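Local coordinates for protein MIP07328p (Drosophila melanogaster, PDB 6FKK) that probably acts as a chemorepellent axon guidance cue, its extracellular sema domain serving to bind semaphorin receptors on responding cells, at residues A[190-195]-A[248-253]; A[318-323]-A[359-364]; A[204-209]-A[231-236]; A[241-246]-A[354-359]. All blocks are in the same frame, centred on the assembly; numbering follows the deposited sequence.

Contact 1. Residues A[190-195]-A[248-253]; sequences KQLNQP and TSFLKA. With NAG (2-acetamido-2-deoxy-beta-D-glucopyranose), chain E.
The polar part of this contact is a lysine ammonium holding two successive carbonyls of a loop. Lys252 NZ donates to Gln191 O at 2.7 Å and to Lys190 O at 3.1 Å, approaching each from above its carbonyl plane. CG of Lys252 sits in the crowded position between the backbone N and the carbonyl carbon (chi1 60°), and the chain beyond is fully extended, so a long side chain is needed to span the gap. A salt bridge to Glu213 probably offsets the buried charge, while the other carboxylate oxygen of Glu213 takes the N-H of Asn193. A methionine here would probably loosen the loop, because no donor would remain for the two carbonyls and Glu213 would lose its counter-charge.

The aromatic part belongs to Phe250. Its CE2 meets Gln191 CB at 3.8 Å, and Gln191 O lies at the ring's edge. The Gln191 amide is tilted 54° to the ring, and its OE1 is held by the N-H of Glu185. Leu192 CD2 adds a looser apolar touch at Phe250 CZ, 4.5 Å away.

At the far end of 190-195, Pro195 CD lies 3.7 Å from O6 of an N-acetylglucosamine. Phe250 sits between this loop and strands 225-233 (Ala230, Val232) and 175-178 (Ile177); together Lys252 and Phe250 join the loop to the start of strand 251-259.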
# COMPACT_ATOMS: atom_id res chain seq x y z
N LYS A 190 -22.57 -0.67 8.53
CA LYS A 190 -22.04 0.57 9.06
C LYS A 190 -20.53 0.47 9.29
O LYS A 190 -19.80 1.45 9.10
CB LYS A 190 -22.76 0.95 10.36
CG LYS A 190 -24.13 1.58 10.13
CD LYS A 190 -24.74 2.10 11.43
CE LYS A 190 -25.12 0.96 12.36
NZ LYS A 190 -25.86 1.45 13.55
N GLN A 191 -20.05 -0.71 9.70
CA GLN A 191 -18.62 -0.90 9.90
C GLN A 191 -17.92 -1.23 8.58
O GLN A 191 -16.88 -0.64 8.27
CB GLN A 191 -18.37 -2.01 10.93
CG GLN A 191 -18.70 -1.61 12.36
CD GLN A 191 -18.22 -2.64 13.37
OE1 GLN A 191 -18.12 -3.83 13.06
NE2 GLN A 191 -17.93 -2.18 14.58
N LEU A 192 -18.47 -2.16 7.81
CA LEU A 192 -17.87 -2.58 6.55
C LEU A 192 -18.98 -2.81 5.53
O LEU A 192 -19.96 -3.49 5.83
CB LEU A 192 -17.03 -3.84 6.73
CG LEU A 192 -15.75 -3.70 7.55
CD1 LEU A 192 -15.14 -5.06 7.84
CD2 LEU A 192 -14.76 -2.81 6.82
N ASN A 193 -18.80 -2.26 4.33
CA ASN A 193 -19.81 -2.34 3.26
C ASN A 193 -19.10 -2.75 1.97
O ASN A 193 -18.67 -1.90 1.19
CB ASN A 193 -20.52 -1.00 3.10
CG ASN A 193 -21.82 -1.11 2.32
OD1 ASN A 193 -22.01 -2.06 1.56
ND2 ASN A 193 -22.71 -0.14 2.50
N GLN A 194 -19.01 -4.06 1.74
CA GLN A 194 -18.33 -4.63 0.58
C GLN A 194 -16.93 -4.05 0.38
O GLN A 194 -16.64 -3.47 -0.67
CB GLN A 194 -19.17 -4.46 -0.68
CG GLN A 194 -20.59 -5.01 -0.57
CD GLN A 194 -21.30 -5.02 -1.90
OE1 GLN A 194 -20.68 -5.19 -2.95
NE2 GLN A 194 -22.62 -4.84 -1.87
N PRO A 195 -16.04 -4.19 1.36
CA PRO A 195 -14.73 -3.55 1.25
C PRO A 195 -13.72 -4.38 0.47
O PRO A 195 -13.75 -5.61 0.47
CB PRO A 195 -14.30 -3.42 2.72
CG PRO A 195 -14.90 -4.62 3.36
CD PRO A 195 -16.20 -4.89 2.64
N THR A 248 -14.09 -3.12 20.53
CA THR A 248 -14.59 -1.94 21.22
C THR A 248 -13.83 -0.69 20.82
O THR A 248 -14.01 0.37 21.44
CB THR A 248 -14.53 -2.13 22.74
OG1 THR A 248 -13.17 -2.34 23.14
CG2 THR A 248 -15.37 -3.33 23.15
N SER A 249 -12.97 -0.78 19.80
CA SER A 249 -12.13 0.34 19.41
C SER A 249 -12.08 0.52 17.89
O SER A 249 -11.15 1.14 17.38
CB SER A 249 -10.70 0.14 19.93
OG SER A 249 -10.12 -1.02 19.37
N PHE A 250 -13.06 -0.01 17.16
CA PHE A 250 -13.06 0.10 15.71
C PHE A 250 -13.61 1.46 15.29
O PHE A 250 -14.78 1.77 15.54
CB PHE A 250 -13.87 -1.02 15.07
CG PHE A 250 -13.89 -0.98 13.57
CD1 PHE A 250 -12.86 -1.55 12.84
CD2 PHE A 250 -14.94 -0.38 12.89
CE1 PHE A 250 -12.87 -1.51 11.45
CE2 PHE A 250 -14.95 -0.35 11.50
CZ PHE A 250 -13.92 -0.91 10.79
N LEU A 251 -12.77 2.26 14.65
CA LEU A 251 -13.16 3.54 14.08
C LEU A 251 -12.58 3.64 12.67
O LEU A 251 -11.58 3.00 12.35
CB LEU A 251 -12.67 4.72 14.92
CG LEU A 251 -13.21 4.82 16.35
CD1 LEU A 251 -12.53 5.95 17.09
CD2 LEU A 251 -14.71 5.04 16.32
N LYS A 252 -13.23 4.45 11.83
CA LYS A 252 -12.74 4.67 10.48
C LYS A 252 -13.02 6.11 10.06
O LYS A 252 -13.95 6.75 10.56
CB LYS A 252 -13.37 3.70 9.47
CG LYS A 252 -14.88 3.77 9.36
CD LYS A 252 -15.39 2.77 8.34
CE LYS A 252 -16.91 2.81 8.22
NZ LYS A 252 -17.40 1.81 7.22
N ALA A 253 -12.20 6.60 9.13
CA ALA A 253 -12.34 7.94 8.59
C ALA A 253 -12.10 7.89 7.09
O ALA A 253 -11.38 7.02 6.60
CB ALA A 253 -11.37 8.92 9.26
C1 NAG E . -12.88 -9.46 -1.63
C2 NAG E . -13.79 -10.30 -2.54
C3 NAG E . -15.21 -9.72 -2.60
C4 NAG E . -15.76 -9.49 -1.20
C5 NAG E . -14.79 -8.61 -0.42
C6 NAG E . -15.24 -8.35 1.00
C7 NAG E . -13.08 -9.39 -4.73
C8 NAG E . -12.48 -9.72 -6.06
N2 NAG E . -13.23 -10.42 -3.88
O3 NAG E . -16.05 -10.63 -3.30
O4 NAG E . -17.03 -8.85 -1.27
O5 NAG E . -13.52 -9.26 -0.35
O6 NAG E . -16.65 -8.22 1.08
O7 NAG E . -13.40 -8.24 -4.43

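Contact 2. Residues A[318-323]-A[359-364]; sequences KSQKDS and KNHPLM
One backbone hydrogen bond joins the segments: Lys318 N donates to Leu363 O at 3.0 Å, in the carbonyl plane. Beside it the aliphatic part of Lys318 runs alongside Leu363, CD to CD2 3.7 Å, a place suited to a residue that is greasy along its length and charged at its tip. Bends at chi3 (-55°) and chi4 (-70°) bring CE of Lys318 within 3.5 Å of Met364 O and turn the ammonium to a salt bridge with Glu365.

Gln320 reaches the helix end. Its amide stacks alongside that of Asn360, the planes 11° apart, with Gln320 CD 3.8 Å from Asn360 CB. The same amide stands almost perpendicular to the His361 imidazole. Gln320 CG approaches that ring obliquely, 3.3 Å from His361 NE2; Lys318 O lies at the ring's edge, 3.8 Å from His361 CD2.

Farther out, the ring of His361 is fixed by a hydrogen bond from ND1 to Phe357 O, one turn back in the helix. Ser319 OG bonds to Leu328 O, and its side chain rests on Trp327. His361 is the first residue to leave helix 352-360, and the loop after helix 306-312 packs against this exit, while Pro362 and Met364 lead on beside strand 251-259.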
# COMPACT_ATOMS: atom_id res chain seq x y z
N LYS A 318 -19.67 11.02 13.08
CA LYS A 318 -20.78 11.16 12.15
C LYS A 318 -21.98 10.39 12.68
O LYS A 318 -21.89 9.18 12.93
CB LYS A 318 -20.38 10.65 10.76
CG LYS A 318 -21.30 11.11 9.64
CD LYS A 318 -20.72 10.73 8.29
CE LYS A 318 -19.30 11.27 8.13
NZ LYS A 318 -19.27 12.76 7.99
N SER A 319 -23.10 11.08 12.87
CA SER A 319 -24.27 10.47 13.47
C SER A 319 -24.81 9.36 12.57
O SER A 319 -24.54 9.31 11.36
CB SER A 319 -25.35 11.51 13.73
OG SER A 319 -25.79 12.09 12.51
N GLN A 320 -25.58 8.46 13.18
CA GLN A 320 -26.22 7.38 12.44
C GLN A 320 -27.06 7.96 11.31
O GLN A 320 -27.72 8.99 11.47
CB GLN A 320 -27.09 6.54 13.36
CG GLN A 320 -26.43 6.13 14.66
CD GLN A 320 -27.34 5.28 15.53
OE1 GLN A 320 -27.88 4.27 15.07
NE2 GLN A 320 -27.52 5.68 16.78
N LYS A 321 -27.03 7.29 10.15
CA LYS A 321 -27.76 7.77 8.98
C LYS A 321 -29.25 7.67 9.27
O LYS A 321 -29.93 6.71 8.91
CB LYS A 321 -27.38 6.97 7.74
CG LYS A 321 -27.98 7.53 6.47
CD LYS A 321 -27.76 6.61 5.28
CE LYS A 321 -28.34 7.22 4.02
NZ LYS A 321 -27.81 8.59 3.77
N ASP A 322 -29.77 8.70 9.94
CA ASP A 322 -31.19 8.77 10.23
C ASP A 322 -31.99 8.92 8.93
O ASP A 322 -31.43 9.16 7.85
CB ASP A 322 -31.49 9.92 11.18
CG ASP A 322 -30.86 9.72 12.55
OD1 ASP A 322 -30.35 8.61 12.81
OD2 ASP A 322 -30.88 10.66 13.36
N SER A 323 -33.31 8.78 9.04
CA SER A 323 -34.17 8.81 7.86
C SER A 323 -34.07 10.14 7.12
O SER A 323 -34.17 10.17 5.89
CB SER A 323 -35.62 8.52 8.25
OG SER A 323 -36.46 8.50 7.11
N LYS A 359 -20.15 1.01 18.15
CA LYS A 359 -20.69 0.16 17.09
C LYS A 359 -21.70 0.92 16.24
O LYS A 359 -21.86 0.61 15.05
CB LYS A 359 -21.34 -1.09 17.69
CG LYS A 359 -20.36 -2.03 18.37
CD LYS A 359 -21.07 -3.28 18.86
CE LYS A 359 -20.08 -4.28 19.45
NZ LYS A 359 -20.74 -5.57 19.80
N ASN A 360 -22.40 1.90 16.83
CA ASN A 360 -23.38 2.67 16.08
C ASN A 360 -22.73 3.82 15.30
O ASN A 360 -23.26 4.22 14.26
CB ASN A 360 -24.45 3.23 17.02
CG ASN A 360 -25.33 2.15 17.61
OD1 ASN A 360 -25.55 1.11 16.99
ND2 ASN A 360 -25.83 2.39 18.81
N HIS A 361 -21.61 4.35 15.77
CA HIS A 361 -20.95 5.49 15.14
C HIS A 361 -19.48 5.16 14.90
O HIS A 361 -18.59 5.73 15.54
CB HIS A 361 -21.08 6.74 16.01
CG HIS A 361 -22.46 6.96 16.54
ND1 HIS A 361 -22.91 6.37 17.70
CD2 HIS A 361 -23.49 7.72 16.08
CE1 HIS A 361 -24.15 6.75 17.93
NE2 HIS A 361 -24.53 7.56 16.97
N PRO A 362 -19.18 4.25 13.97
CA PRO A 362 -17.78 3.93 13.67
C PRO A 362 -17.13 4.89 12.69
O PRO A 362 -15.91 4.80 12.50
CB PRO A 362 -17.87 2.52 13.08
CG PRO A 362 -19.18 2.53 12.36
CD PRO A 362 -20.11 3.43 13.16
N LEU A 363 -17.89 5.79 12.08
CA LEU A 363 -17.37 6.68 11.05
C LEU A 363 -17.19 8.08 11.62
O LEU A 363 -18.11 8.64 12.22
CB LEU A 363 -18.32 6.72 9.85
CG LEU A 363 -17.90 7.64 8.70
CD1 LEU A 363 -16.53 7.26 8.19
CD2 LEU A 363 -18.93 7.58 7.59
N MET A 364 -15.99 8.63 11.44
CA MET A 364 -15.68 9.97 11.93
C MET A 364 -16.19 11.03 10.96
O MET A 364 -16.25 10.81 9.74
CB MET A 364 -14.18 10.12 12.14
CG MET A 364 -13.56 9.03 13.00
SD MET A 364 -14.25 8.96 14.67
CE MET A 364 -13.82 10.59 15.28

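Contact 3. Residues A[204-209]-A[231-236]; sequences NGYVLF and RVCKND
A flat guanidinium laid on a flat phenol gives this strand pair its most distinctive relief. Arg231, extended from CG to NE, runs alongside Tyr206 so that its guanidinium stacks on one ring face, centres 4.0 Å apart and planes at 12°. Tyr206 CE1 lies over the middle of the guanidinium, while NH1 is displaced toward the ring's rim, an arrangement favourable to cation-pi attraction. Cys233 SG approaches the same ring obliquely, 4.0 Å from CE1. Next along this face, Leu208 CD2 nestles against Arg231 CB at 3.6 Å.

On the other face the valines interlock with a ring. CG2 of Val232 fits between Val207 CB and the edge of the Phe209 ring, 4.0 Å from CE1 of that phenylalanine; compact branched residues fill this hollow well. Lys234 bends at chi3 and drapes over Gly205, its CG touching Val207 CG2 at 3.7 Å. Gly205 adopts positive phi (78°), where a side chain would jam against the preceding carbonyl.

Beneath lies an antiparallel ladder with Val207 and Val232 as the hydrogen-bonded pair (Val207 N to Val232 O 3.1 Å), extended by Lys234 N to Gly205 O.

The two strands, 206-214 and 225-233, form a hairpin. Leu310 of helix 306-312 covers the Tyr206 and Arg231 side, Tyr163 of strand 161-165 packs on Val207 and Phe209, and the Cys233-Cys343 disulfide ties on a loop far along the sequence.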
# COMPACT_ATOMS: atom_id res chain seq x y z
N ASN A 204 2.06 2.83 16.73
CA ASN A 204 1.79 3.50 18.01
C ASN A 204 0.67 2.81 18.79
O ASN A 204 -0.25 3.46 19.29
CB ASN A 204 1.48 4.98 17.79
CG ASN A 204 2.69 5.77 17.33
OD1 ASN A 204 3.83 5.40 17.60
ND2 ASN A 204 2.44 6.87 16.63
N GLY A 205 0.76 1.49 18.90
CA GLY A 205 -0.24 0.75 19.62
C GLY A 205 -1.54 0.51 18.88
O GLY A 205 -2.43 -0.15 19.41
N TYR A 206 -1.66 1.03 17.66
CA TYR A 206 -2.81 0.78 16.80
C TYR A 206 -2.41 -0.12 15.64
O TYR A 206 -1.22 -0.33 15.36
CB TYR A 206 -3.40 2.09 16.25
CG TYR A 206 -3.82 3.09 17.30
CD1 TYR A 206 -5.04 2.98 17.94
CD2 TYR A 206 -3.00 4.17 17.62
CE1 TYR A 206 -5.43 3.91 18.90
CE2 TYR A 206 -3.38 5.10 18.57
CZ TYR A 206 -4.59 4.96 19.21
OH TYR A 206 -4.98 5.88 20.16
N VAL A 207 -3.42 -0.66 14.97
CA VAL A 207 -3.26 -1.31 13.67
C VAL A 207 -4.19 -0.59 12.71
O VAL A 207 -5.41 -0.57 12.92
CB VAL A 207 -3.56 -2.81 13.72
CG1 VAL A 207 -3.43 -3.41 12.33
CG2 VAL A 207 -2.61 -3.51 14.69
N LEU A 208 -3.62 0.01 11.68
CA LEU A 208 -4.37 0.78 10.70
C LEU A 208 -4.65 -0.08 9.47
O LEU A 208 -3.78 -0.82 9.00
CB LEU A 208 -3.60 2.03 10.29
CG LEU A 208 -3.12 2.94 11.42
CD1 LEU A 208 -2.08 3.93 10.92
CD2 LEU A 208 -4.29 3.68 12.05
N PHE A 209 -5.88 0.00 8.96
CA PHE A 209 -6.28 -0.70 7.76
C PHE A 209 -6.74 0.30 6.71
O PHE A 209 -7.41 1.28 7.03
CB PHE A 209 -7.41 -1.70 8.05
CG PHE A 209 -7.03 -2.80 8.99
CD1 PHE A 209 -7.13 -2.62 10.36
CD2 PHE A 209 -6.57 -4.01 8.51
CE1 PHE A 209 -6.77 -3.63 11.23
CE2 PHE A 209 -6.21 -5.03 9.37
CZ PHE A 209 -6.31 -4.83 10.74
N ARG A 231 -8.88 1.87 12.24
CA ARG A 231 -7.90 1.52 13.26
C ARG A 231 -8.56 0.70 14.36
O ARG A 231 -9.77 0.76 14.57
CB ARG A 231 -7.23 2.76 13.87
CG ARG A 231 -7.98 3.39 15.04
CD ARG A 231 -7.22 4.59 15.57
NE ARG A 231 -7.83 5.14 16.77
CZ ARG A 231 -7.38 6.22 17.40
NH1 ARG A 231 -6.32 6.86 16.94
NH2 ARG A 231 -7.99 6.66 18.49
N VAL A 232 -7.73 -0.09 15.04
CA VAL A 232 -8.14 -0.87 16.20
C VAL A 232 -7.03 -0.80 17.24
O VAL A 232 -5.85 -0.68 16.91
CB VAL A 232 -8.44 -2.34 15.84
CG1 VAL A 232 -9.70 -2.45 14.99
CG2 VAL A 232 -7.26 -2.96 15.12
N CYS A 233 -7.42 -0.85 18.51
CA CYS A 233 -6.45 -0.93 19.59
C CYS A 233 -5.94 -2.36 19.71
O CYS A 233 -6.73 -3.31 19.69
CB CYS A 233 -7.06 -0.48 20.92
SG CYS A 233 -7.44 1.28 21.06
N LYS A 234 -4.62 -2.52 19.83
CA LYS A 234 -4.06 -3.86 19.94
C LYS A 234 -4.39 -4.49 21.29
O LYS A 234 -4.56 -5.71 21.37
CB LYS A 234 -2.55 -3.82 19.72
CG LYS A 234 -2.13 -3.29 18.36
CD LYS A 234 -0.65 -3.49 18.09
CE LYS A 234 0.21 -2.69 19.05
NZ LYS A 234 1.65 -2.69 18.66
N ASN A 235 -4.49 -3.69 22.34
CA ASN A 235 -4.82 -4.18 23.67
C ASN A 235 -6.31 -4.38 23.88
O ASN A 235 -6.76 -4.50 25.03
CB ASN A 235 -4.27 -3.22 24.74
CG ASN A 235 -5.02 -1.91 24.78
OD1 ASN A 235 -5.59 -1.46 23.78
ND2 ASN A 235 -5.04 -1.28 25.95
N ASP A 236 -7.09 -4.42 22.81
CA ASP A 236 -8.53 -4.63 22.93
C ASP A 236 -8.81 -6.05 23.40
O ASP A 236 -8.32 -7.02 22.82
CB ASP A 236 -9.21 -4.37 21.58
CG ASP A 236 -10.70 -4.06 21.72
OD1 ASP A 236 -11.32 -4.53 22.69
OD2 ASP A 236 -11.24 -3.35 20.84

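Contact 4. Residues A[241-246]-A[354-359]; sequences YSHGKS and AVNFIK
A short 3-10 turn at Ser242 and His243 begins the meeting of this loop with helix 352-360, and Gly244 N closes back on Tyr241 O at 3.1 Å. The turn presents His243 to the helix, with its CG anti to the carbonyl carbon (chi1 -50°). Three helix residues meet the imidazole in different ways. Val355 lies over one face, its CB 4.2 Å from the ring centroid in a CH-pi contact only 11° off the normal. Asn356 comes obliquely, ND2 3.4 Å from His243 CE1, with its amide nearly perpendicular to the ring; that nitrogen is committed to Ser352 O, a turn earlier in the helix. Lys359 arrives at the edge, and its NZ donates to His243 ND1 at 3.0 Å, within the ring plane. An alanine here removes the ring and its ND1, and would probably loosen the hold on the Lys359 ammonium and leave Val355 less covered.

Ser246 completes the grip. Its OG, in the crowded position between backbone N and carbonyl carbon, accepts a bond from Lys359 NZ at 2.7 Å and passes its own hydrogen to His243 O at 3.2 Å, from above the carbonyl plane. A small hydroxyl suits a place where one atom must both accept and donate.

Lys359, extended beyond CG, also forms a salt bridge with Glu185, so its ammonium has three partners. Because ND1 acts as acceptor, His243 is likely to be neutral with its proton on NE2, and the adjacent lysine charge would further discourage a second proton.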
# COMPACT_ATOMS: atom_id res chain seq x y z
N TYR A 241 -20.07 -9.10 28.28
CA TYR A 241 -21.19 -10.00 27.96
C TYR A 241 -21.14 -10.33 26.47
O TYR A 241 -20.11 -10.87 26.01
CB TYR A 241 -22.48 -9.35 28.46
CG TYR A 241 -22.51 -9.12 29.95
CD1 TYR A 241 -21.76 -9.92 30.81
CD2 TYR A 241 -23.29 -8.11 30.51
CE1 TYR A 241 -21.78 -9.72 32.18
CE2 TYR A 241 -23.32 -7.91 31.88
CZ TYR A 241 -22.56 -8.71 32.71
OH TYR A 241 -22.59 -8.51 34.07
N SER A 242 -22.19 -10.06 25.69
CA SER A 242 -22.23 -10.44 24.29
C SER A 242 -21.25 -9.66 23.42
O SER A 242 -21.02 -10.04 22.27
CB SER A 242 -23.65 -10.28 23.75
OG SER A 242 -24.21 -9.04 24.14
N HIS A 243 -20.67 -8.58 23.94
CA HIS A 243 -19.67 -7.82 23.21
C HIS A 243 -18.28 -8.42 23.32
O HIS A 243 -17.32 -7.81 22.85
CB HIS A 243 -19.64 -6.37 23.70
CG HIS A 243 -20.99 -5.71 23.75
ND1 HIS A 243 -21.63 -5.23 22.63
CD2 HIS A 243 -21.81 -5.45 24.80
CE1 HIS A 243 -22.79 -4.70 22.98
NE2 HIS A 243 -22.92 -4.82 24.29
N GLY A 244 -18.15 -9.60 23.92
CA GLY A 244 -16.84 -10.18 24.18
C GLY A 244 -16.11 -10.66 22.95
O GLY A 244 -14.90 -10.90 23.02
N LYS A 245 -16.81 -10.83 21.83
CA LYS A 245 -16.19 -11.29 20.59
C LYS A 245 -16.09 -10.20 19.53
O LYS A 245 -15.75 -10.49 18.38
CB LYS A 245 -16.96 -12.49 20.03
CG LYS A 245 -16.84 -13.76 20.85
CD LYS A 245 -17.51 -14.92 20.14
CE LYS A 245 -17.34 -16.22 20.90
NZ LYS A 245 -17.94 -17.37 20.17
N SER A 246 -16.39 -8.95 19.89
CA SER A 246 -16.38 -7.84 18.95
C SER A 246 -15.44 -6.75 19.44
O SER A 246 -15.17 -6.62 20.64
CB SER A 246 -17.79 -7.27 18.75
OG SER A 246 -18.41 -7.01 20.00
N ALA A 354 -21.48 2.25 26.12
CA ALA A 354 -20.29 2.77 25.48
C ALA A 354 -19.86 1.91 24.30
O ALA A 354 -19.37 2.42 23.29
CB ALA A 354 -19.16 2.89 26.50
N VAL A 355 -20.03 0.59 24.42
CA VAL A 355 -19.67 -0.30 23.32
C VAL A 355 -20.67 -0.19 22.19
O VAL A 355 -20.29 -0.15 21.01
CB VAL A 355 -19.55 -1.75 23.83
CG1 VAL A 355 -19.19 -2.69 22.68
CG2 VAL A 355 -18.51 -1.84 24.94
N ASN A 356 -21.97 -0.13 22.51
CA ASN A 356 -22.98 0.04 21.47
C ASN A 356 -22.82 1.36 20.74
O ASN A 356 -23.13 1.44 19.54
CB ASN A 356 -24.38 -0.06 22.07
CG ASN A 356 -24.83 -1.50 22.28
OD1 ASN A 356 -25.22 -2.19 21.34
ND2 ASN A 356 -24.79 -1.96 23.53
N PHE A 357 -22.32 2.39 21.42
CA PHE A 357 -22.13 3.68 20.77
C PHE A 357 -21.10 3.59 19.66
O PHE A 357 -21.35 4.01 18.52
CB PHE A 357 -21.72 4.74 21.80
CG PHE A 357 -21.51 6.10 21.21
CD1 PHE A 357 -22.56 7.00 21.11
CD2 PHE A 357 -20.25 6.49 20.76
CE1 PHE A 357 -22.36 8.26 20.57
CE2 PHE A 357 -20.06 7.75 20.22
CZ PHE A 357 -21.11 8.63 20.13
N ILE A 358 -19.92 3.04 19.97
CA ILE A 358 -18.87 2.94 18.96
C ILE A 358 -19.24 1.95 17.86
O ILE A 358 -18.72 2.03 16.75
CB ILE A 358 -17.52 2.57 19.61
CG1 ILE A 358 -16.37 2.86 18.65
CG2 ILE A 358 -17.51 1.12 20.04
CD1 ILE A 358 -15.01 2.57 19.23
N LYS A 359 -20.15 1.01 18.15
CA LYS A 359 -20.69 0.16 17.09
C LYS A 359 -21.70 0.92 16.24
O LYS A 359 -21.86 0.61 15.05
CB LYS A 359 -21.34 -1.09 17.69
CG LYS A 359 -20.36 -2.03 18.37
CD LYS A 359 -21.07 -3.28 18.86
CE LYS A 359 -20.08 -4.28 19.45
NZ LYS A 359 -20.74 -5.57 19.80

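In the fold
All four contacts lie on the same side of the chain's centre, within the sema beta-propeller; no active site is involved. Contact 1 is the hub: its centre is 11 Å from that of contact 2 and 13 Å from those of contacts 3 and 4. Backbone bonds from Lys252 N to Pro362 O (2.8 Å) and from Met364 N to Lys252 O (2.9 Å) join it to contact 2. Toward contact 3, Ser249 OG pairs with Cys233 N at 2.8 Å. Ile358 packs on Thr248 and Leu251, bringing in contact 4, which shares Lys359 and helix 352-360 with contact 2. Glu185 is common to contacts 1 and 4. The N-acetylglucosamine beside 190-195 is attached glycan rather than bound ligand.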